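Local coordinates for protein glutamate--cysteine ligase GshA (Methylobacillus flagellatus KT, PDB 3K1T) that probably acts as a ligase joining glutamate to cysteine, the gamma-glutamylcysteine-forming step of glutathione synthesis, at residues A[273-285]-A[292-304]. Numbering follows the deposited sequence.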
ATOM      1  N   GLY A 273      -0.194  36.580  18.005  1.00 15.29           N
ATOM      2  CA  GLY A 273       1.006  37.037  18.715  1.00 15.86           C
ATOM      3  C   GLY A 273       2.309  36.841  17.972  1.00 16.50           C
ATOM      4  O   GLY A 273       3.364  36.659  18.596  1.00 17.61           O
ATOM      5  N   VAL A 274       2.233  36.852  16.634  1.00 15.84           N
ATOM      6  CA  VAL A 274       3.380  36.630  15.782  1.00 15.55           C
ATOM      7  C   VAL A 274       4.181  37.923  15.636  1.00 16.16           C
ATOM      8  O   VAL A 274       3.622  38.958  15.300  1.00 15.24           O
ATOM      9  CB  VAL A 274       2.913  36.143  14.368  1.00 15.60           C
ATOM     10  CG1 VAL A 274       4.075  36.034  13.415  1.00 16.16           C
ATOM     11  CG2 VAL A 274       2.134  34.807  14.482  1.00 14.52           C
ATOM     12  N   LYS A 275       5.485  37.850  15.853  1.00 17.17           N
ATOM     13  CA  LYS A 275       6.335  39.034  15.778  1.00 17.91           C
ATOM     14  C   LYS A 275       7.153  39.173  14.515  1.00 17.69           C
ATOM     15  O   LYS A 275       7.750  40.208  14.305  1.00 16.38           O
ATOM     16  CB  LYS A 275       7.254  39.105  16.994  1.00 19.36           C
ATOM     17  CG  LYS A 275       6.458  39.198  18.311  1.00 22.98           C
ATOM     18  CD  LYS A 275       5.617  40.482  18.401  1.00 26.61           C
ATOM     19  CE  LYS A 275       4.561  40.335  19.476  1.00 30.03           C
ATOM     20  NZ  LYS A 275       3.848  41.609  19.737  1.00 32.20           N
ATOM     21  N   GLN A 276       7.189  38.144  13.677  1.00 16.50           N
ATOM     22  CA  GLN A 276       7.902  38.256  12.407  0.50 16.39           C
ATOM     23  C   GLN A 276       7.168  39.202  11.449  1.00 16.44           C
ATOM     24  O   GLN A 276       5.979  39.410  11.556  1.00 15.28           O
ATOM     25  CB  GLN A 276       8.108  36.890  11.738  0.50 16.23           C
ATOM     26  CG  GLN A 276       9.225  36.060  12.343  0.50 16.37           C
ATOM     27  CD  GLN A 276       8.750  35.267  13.542  0.50 14.86           C
ATOM     28  OE1 GLN A 276       7.559  35.131  13.770  0.50 16.61           O
ATOM     29  NE2 GLN A 276       9.675  34.705  14.277  0.50 16.17           N
ATOM     30  N   GLU A 277       7.922  39.782  10.513  1.00 16.63           N
ATOM     31  CA  GLU A 277       7.376  40.689   9.495  0.50 16.82           C
ATOM     32  C   GLU A 277       6.543  39.924   8.462  1.00 16.47           C
ATOM     33  O   GLU A 277       7.006  38.911   7.944  1.00 16.59           O
ATOM     34  CB  GLU A 277       8.505  41.372   8.730  0.50 17.30           C
ATOM     35  CG  GLU A 277       9.500  42.189   9.550  0.50 19.33           C
ATOM     36  CD  GLU A 277      10.419  42.984   8.639  0.50 21.57           C
ATOM     37  OE1 GLU A 277       9.924  43.922   7.980  0.50 23.59           O
ATOM     38  OE2 GLU A 277      11.619  42.648   8.550  0.50 23.66           O
ATOM     39  N   PRO A 278       5.325  40.397   8.151  1.00 15.34           N
ATOM     40  CA  PRO A 278       4.602  39.814   7.020  1.00 14.57           C
ATOM     41  C   PRO A 278       5.396  39.987   5.728  1.00 13.49           C
ATOM     42  O   PRO A 278       6.094  40.985   5.572  1.00 12.80           O
ATOM     43  CB  PRO A 278       3.307  40.625   6.951  1.00 14.84           C
ATOM     44  CG  PRO A 278       3.144  41.241   8.304  1.00 16.50           C
ATOM     45  CD  PRO A 278       4.521  41.407   8.863  1.00 16.30           C
ATOM     46  N   PHE A 279       5.298  39.005   4.830  1.00 12.28           N
ATOM     47  CA  PHE A 279       5.893  39.107   3.511  1.00 12.33           C
ATOM     48  C   PHE A 279       4.960  38.538   2.493  1.00 13.01           C
ATOM     49  O   PHE A 279       4.106  37.713   2.815  1.00 13.62           O
ATOM     50  CB  PHE A 279       7.328  38.510   3.424  1.00 12.21           C
ATOM     51  CG  PHE A 279       7.418  37.000   3.400  1.00 12.10           C
ATOM     52  CD1 PHE A 279       7.294  36.251   4.584  1.00 14.03           C
ATOM     53  CD2 PHE A 279       7.675  36.325   2.198  1.00 12.21           C
ATOM     54  CE1 PHE A 279       7.435  34.817   4.568  1.00 14.50           C
ATOM     55  CE2 PHE A 279       7.839  34.922   2.166  1.00 14.39           C
ATOM     56  CZ  PHE A 279       7.693  34.158   3.358  1.00 13.32           C
ATOM     57  N   VAL A 280       5.119  39.020   1.260  1.00 14.26           N
ATOM     58  CA  VAL A 280       4.296  38.610   0.133  1.00 13.75           C
ATOM     59  C   VAL A 280       5.178  38.118  -0.987  1.00 13.67           C
ATOM     60  O   VAL A 280       6.234  38.696  -1.242  1.00 13.85           O
ATOM     61  CB  VAL A 280       3.381  39.755  -0.336  1.00 13.88           C
ATOM     62  CG1 VAL A 280       2.818  39.490  -1.763  1.00 12.75           C
ATOM     63  CG2 VAL A 280       2.252  39.955   0.732  1.00 14.89           C
ATOM     64  N   ILE A 281       4.759  37.008  -1.617  1.00 13.11           N
ATOM     65  CA  ILE A 281       5.445  36.477  -2.770  1.00 13.45           C
ATOM     66  C   ILE A 281       4.660  37.002  -3.981  1.00 13.04           C
ATOM     67  O   ILE A 281       3.455  36.800  -4.082  1.00 13.12           O
ATOM     68  CB  ILE A 281       5.462  34.944  -2.793  1.00 13.93           C
ATOM     69  CG1 ILE A 281       6.056  34.375  -1.493  1.00 16.74           C
ATOM     70  CG2 ILE A 281       6.266  34.391  -4.020  1.00 14.72           C
ATOM     71  CD1 ILE A 281       5.865  32.833  -1.368  1.00 16.72           C
ATOM     72  N   VAL A 282       5.365  37.689  -4.873  1.00 13.36           N
ATOM     73  CA  VAL A 282       4.815  38.219  -6.128  1.00 13.98           C
ATOM     74  C   VAL A 282       5.252  37.312  -7.267  1.00 14.89           C
ATOM     75  O   VAL A 282       6.454  37.161  -7.538  1.00 15.54           O
ATOM     76  CB  VAL A 282       5.261  39.670  -6.383  1.00 14.08           C
ATOM     77  CG1 VAL A 282       4.549  40.261  -7.627  1.00 13.18           C
ATOM     78  CG2 VAL A 282       5.019  40.559  -5.129  1.00 13.76           C
ATOM     79  N   LYS A 283       4.267  36.681  -7.908  1.00 15.89           N
ATOM     80  CA  LYS A 283       4.509  35.711  -8.983  1.00 16.71           C
ATOM     81  C   LYS A 283       3.976  36.276 -10.329  1.00 16.43           C
ATOM     82  O   LYS A 283       2.770  36.407 -10.486  1.00 16.25           O
ATOM     83  CB  LYS A 283       3.807  34.383  -8.676  1.00 17.05           C
ATOM     84  CG  LYS A 283       4.088  33.749  -7.269  1.00 20.32           C
ATOM     85  CD  LYS A 283       2.913  32.797  -6.798  1.00 24.01           C
ATOM     86  CE  LYS A 283       3.214  32.013  -5.484  1.00 24.33           C
ATOM     87  NZ  LYS A 283       3.968  30.692  -5.783  1.00 23.97           N
ATOM     88  N   ALA A 284       4.869  36.598 -11.269  1.00 15.88           N
ATOM     89  CA  ALA A 284       4.463  37.099 -12.593  1.00 16.39           C
ATOM     90  C   ALA A 284       4.427  35.885 -13.524  1.00 16.53           C
ATOM     91  O   ALA A 284       5.484  35.305 -13.800  1.00 18.48           O
ATOM     92  CB  ALA A 284       5.453  38.139 -13.110  1.00 15.70           C
ATOM     93  N   ASP A 285       3.240  35.485 -13.961  1.00 16.25           N
ATOM     94  CA  ASP A 285       3.061  34.308 -14.825  1.00 16.81           C
ATOM     95  C   ASP A 285       3.058  34.692 -16.314  1.00 15.72           C
ATOM     96  O   ASP A 285       2.165  35.401 -16.756  1.00 14.04           O
ATOM     97  CB  ASP A 285       1.744  33.621 -14.524  1.00 17.68           C
ATOM     98  CG  ASP A 285       1.500  32.380 -15.427  1.00 19.72           C
ATOM     99  OD1 ASP A 285       2.470  31.782 -15.932  1.00 21.61           O
ATOM    100  OD2 ASP A 285       0.327  32.019 -15.608  1.00 22.84           O
ATOM    101  N   GLY A 292       8.299  34.839 -13.137  1.00 20.80           N
ATOM    102  CA  GLY A 292       9.269  35.643 -12.387  1.00 20.40           C
ATOM    103  C   GLY A 292       8.725  35.789 -10.964  1.00 20.04           C
ATOM    104  O   GLY A 292       7.523  36.000 -10.787  1.00 17.58           O
ATOM    105  N   ILE A 293       9.607  35.655  -9.972  1.00 18.97           N
ATOM    106  CA  ILE A 293       9.193  35.667  -8.567  0.50 19.82           C
ATOM    107  C   ILE A 293      10.062  36.626  -7.750  1.00 19.50           C
ATOM    108  O   ILE A 293      11.287  36.688  -7.917  1.00 18.35           O
ATOM    109  CB  ILE A 293       9.293  34.264  -7.944  0.50 20.05           C
ATOM    110  CG1 ILE A 293       8.412  33.265  -8.699  0.50 21.74           C
ATOM    111  CG2 ILE A 293       8.920  34.294  -6.445  0.50 21.77           C
ATOM    112  CD1 ILE A 293       8.822  31.816  -8.459  0.50 23.65           C
HETATM  113  N   MSE A 294       9.423  37.393  -6.872  1.00 19.05           N
HETATM  114  CA  MSE A 294      10.143  38.230  -5.888  1.00 18.67           C
HETATM  115  C   MSE A 294       9.332  38.256  -4.597  1.00 18.30           C
HETATM  116  O   MSE A 294       8.113  38.039  -4.622  1.00 17.33           O
HETATM  117  CB  MSE A 294      10.370  39.657  -6.398  1.00 18.77           C
HETATM  118  CG  MSE A 294       9.129  40.455  -6.642  1.00 20.34           C
HETATM  119 SE   MSE A 294       9.460  42.261  -7.375  0.75 26.20          SE
HETATM  120  CE  MSE A 294      10.327  43.149  -5.813  1.00 23.05           C
ATOM    121  N   THR A 295       9.997  38.555  -3.479  1.00 17.50           N
ATOM    122  CA  THR A 295       9.290  38.708  -2.195  1.00 16.93           C
ATOM    123  C   THR A 295       9.372  40.159  -1.783  1.00 16.54           C
ATOM    124  O   THR A 295      10.363  40.828  -2.030  1.00 15.19           O
ATOM    125  CB  THR A 295       9.843  37.796  -1.056  1.00 17.79           C
ATOM    126  OG1 THR A 295      11.241  38.002  -0.911  1.00 17.30           O
ATOM    127  CG2 THR A 295       9.573  36.283  -1.360  1.00 16.57           C
ATOM    128  N   VAL A 296       8.310  40.633  -1.142  1.00 16.78           N
ATOM    129  CA  VAL A 296       8.228  42.002  -0.686  1.00 15.92           C
ATOM    130  C   VAL A 296       7.708  42.066   0.741  1.00 16.12           C
ATOM    131  O   VAL A 296       6.959  41.191   1.186  1.00 15.17           O
ATOM    132  CB  VAL A 296       7.323  42.881  -1.619  1.00 16.14           C
ATOM    133  CG1 VAL A 296       7.903  42.945  -3.046  1.00 15.69           C
ATOM    134  CG2 VAL A 296       5.891  42.410  -1.636  1.00 14.93           C
ATOM    135  N   LYS A 297       8.126  43.105   1.458  1.00 15.84           N
ATOM    136  CA  LYS A 297       7.624  43.379   2.814  1.00 16.38           C
ATOM    137  C   LYS A 297       6.860  44.701   2.902  1.00 16.73           C
ATOM    138  O   LYS A 297       6.336  45.033   3.939  1.00 17.10           O
ATOM    139  CB  LYS A 297       8.782  43.368   3.805  1.00 17.13           C
ATOM    140  CG  LYS A 297       9.360  41.959   4.030  1.00 17.61           C
ATOM    141  CD  LYS A 297      10.521  41.989   4.985  1.00 20.12           C
ATOM    142  CE  LYS A 297      10.823  40.603   5.558  1.00 21.08           C
ATOM    143  NZ  LYS A 297      11.947  40.604   6.579  1.00 21.87           N
ATOM    144  N   SER A 298       6.750  45.428   1.798  1.00 17.35           N
ATOM    145  CA  SER A 298       5.938  46.641   1.771  1.00 18.10           C
ATOM    146  C   SER A 298       5.545  46.978   0.331  1.00 17.86           C
ATOM    147  O   SER A 298       6.187  46.530  -0.622  1.00 16.78           O
ATOM    148  CB  SER A 298       6.702  47.823   2.374  1.00 19.08           C
ATOM    149  OG  SER A 298       7.656  48.269   1.458  1.00 22.63           O
ATOM    150  N   ALA A 299       4.503  47.797   0.193  1.00 18.85           N
ATOM    151  CA  ALA A 299       4.059  48.285  -1.113  1.00 19.45           C
ATOM    152  C   ALA A 299       5.195  49.031  -1.812  1.00 20.18           C
ATOM    153  O   ALA A 299       5.324  48.978  -3.051  1.00 19.97           O
ATOM    154  CB  ALA A 299       2.830  49.197  -0.956  1.00 20.17           C
ATOM    155  N   ASP A 300       6.035  49.722  -1.034  1.00 20.56           N
ATOM    156  CA  ASP A 300       7.172  50.441  -1.635  1.00 21.40           C
ATOM    157  C   ASP A 300       8.169  49.534  -2.352  1.00 20.56           C
ATOM    158  O   ASP A 300       8.811  49.948  -3.313  1.00 20.19           O
ATOM    159  CB  ASP A 300       7.888  51.299  -0.603  1.00 22.51           C
ATOM    160  CG  ASP A 300       7.235  52.662  -0.427  1.00 28.67           C
ATOM    161  OD1 ASP A 300       6.326  53.023  -1.219  1.00 34.81           O
ATOM    162  OD2 ASP A 300       7.648  53.386   0.506  1.00 37.59           O
ATOM    163  N   ASP A 301       8.264  48.286  -1.931  1.00 19.97           N
ATOM    164  CA  ASP A 301       9.136  47.330  -2.586  1.00 20.23           C
ATOM    165  C   ASP A 301       8.727  47.015  -4.030  1.00 20.38           C
ATOM    166  O   ASP A 301       9.560  46.540  -4.789  1.00 20.66           O
ATOM    167  CB  ASP A 301       9.203  45.994  -1.805  1.00 20.31           C
ATOM    168  CG  ASP A 301       9.907  46.116  -0.462  1.00 21.57           C
ATOM    169  OD1 ASP A 301      10.652  47.087  -0.246  1.00 20.79           O
ATOM    170  OD2 ASP A 301       9.706  45.241   0.392  1.00 21.15           O
ATOM    171  N   VAL A 302       7.484  47.262  -4.427  1.00 20.64           N
ATOM    172  CA  VAL A 302       7.125  47.073  -5.847  1.00 21.59           C
ATOM    173  C   VAL A 302       7.181  48.351  -6.696  1.00 23.67           C
ATOM    174  O   VAL A 302       6.954  48.297  -7.912  1.00 24.38           O
ATOM    175  CB  VAL A 302       5.760  46.344  -6.041  1.00 22.20           C
ATOM    176  CG1 VAL A 302       5.805  44.958  -5.384  1.00 20.32           C
ATOM    177  CG2 VAL A 302       4.570  47.156  -5.534  1.00 21.20           C
ATOM    178  N   ARG A 303       7.475  49.489  -6.065  1.00 24.61           N
ATOM    179  CA  ARG A 303       7.588  50.762  -6.752  1.00 25.45           C
ATOM    180  C   ARG A 303       9.024  50.980  -7.214  1.00 26.95           C
ATOM    181  O   ARG A 303       9.987  50.639  -6.523  1.00 25.94           O
ATOM    182  CB  ARG A 303       7.183  51.908  -5.834  1.00 25.43           C
ATOM    183  CG  ARG A 303       5.735  51.903  -5.459  1.00 25.30           C
ATOM    184  CD  ARG A 303       5.365  53.041  -4.534  1.00 26.05           C
ATOM    185  NE  ARG A 303       3.909  53.185  -4.481  1.00 27.21           N
ATOM    186  CZ  ARG A 303       3.145  52.990  -3.412  1.00 29.46           C
ATOM    187  NH1 ARG A 303       3.661  52.681  -2.218  1.00 31.48           N
ATOM    188  NH2 ARG A 303       1.831  53.145  -3.531  1.00 31.75           N
ATOM    189  N   ASP A 304       9.146  51.543  -8.409  1.00 29.08           N
ATOM    190  CA  ASP A 304      10.438  51.989  -8.944  1.00 30.89           C
ATOM    191  C   ASP A 304      11.467  50.856  -8.964  1.00 30.80           C
ATOM    192  O   ASP A 304      12.589  51.000  -8.468  1.00 31.10           O
ATOM    193  CB  ASP A 304      10.944  53.202  -8.135  1.00 32.12           C
ATOM    194  CG  ASP A 304      11.918  54.055  -8.918  1.00 36.14           C
ATOM    195  OD1 ASP A 304      11.824  54.089 -10.173  1.00 42.34           O
ATOM    196  OD2 ASP A 304      12.786  54.682  -8.281  1.00 42.85           O
TER
HETATM  197  O   HOH W   1       5.933  43.529   6.220  1.00 15.49           O
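An antiparallel beta hairpin is formed by strands 280-285 and 291-296, zipped by three hydrogen-bonded pairs, Val280 with Val296, Val282 with Met294 and Ala284 with Gly292. In each pair the N-H groups and carbonyls bond in both directions, as in Val282 N to Met294 O, 2.8 Å, nearly straight at 170°. On the face carrying the valines, Val282 CG2 lies 4.0 Å from Val296 CG2, while Val282 CB rests against CG of the selenomethionine Met294. Val280 CB meets the same Val296 CG2, which sits between the backbone N and the carbonyl carbon because CG1 is anti to the carbonyl carbon (chi1 -62°). This apolar face is buried under helix 251-272, through Leu261, and helix 307-314, through Met313. On the other face, in one of the two conformers of Ile293, its CG2 comes to 3.6 Å from Ile281 CG2, the side chains side by side, and Thr295 turns its own CG2 to the edge of the Phe279 ring, 4.0 Å from CD2.

Beyond the paired strands, Lys297 runs out extended past Pro278 O and crosses Glu277 at about a right angle. In one of the two conformers of Glu277, Lys297 NZ makes a salt bridge with Glu277 OE2, 2.9 Å, approaching from above the carboxylate plane. With an alanine in place of Lys297, Glu277 in that conformer would probably be left without this countercharge, and CB of Phe279 would lose the methylene CG that packs on it. Close by, a water donates to both Pro278 O and Lys297 O, bridging the two segments where they part, and Asp301 OD2 accepts from Lys297 N at 2.9 Å, tying the turn that follows back to the strand end. Strand 280-285 also pairs with strand 324-329, whereas 291-296 lies at the margin within this chain: an edge hairpin of a four-stranded antiparallel sheet with helices packed on its apolar face.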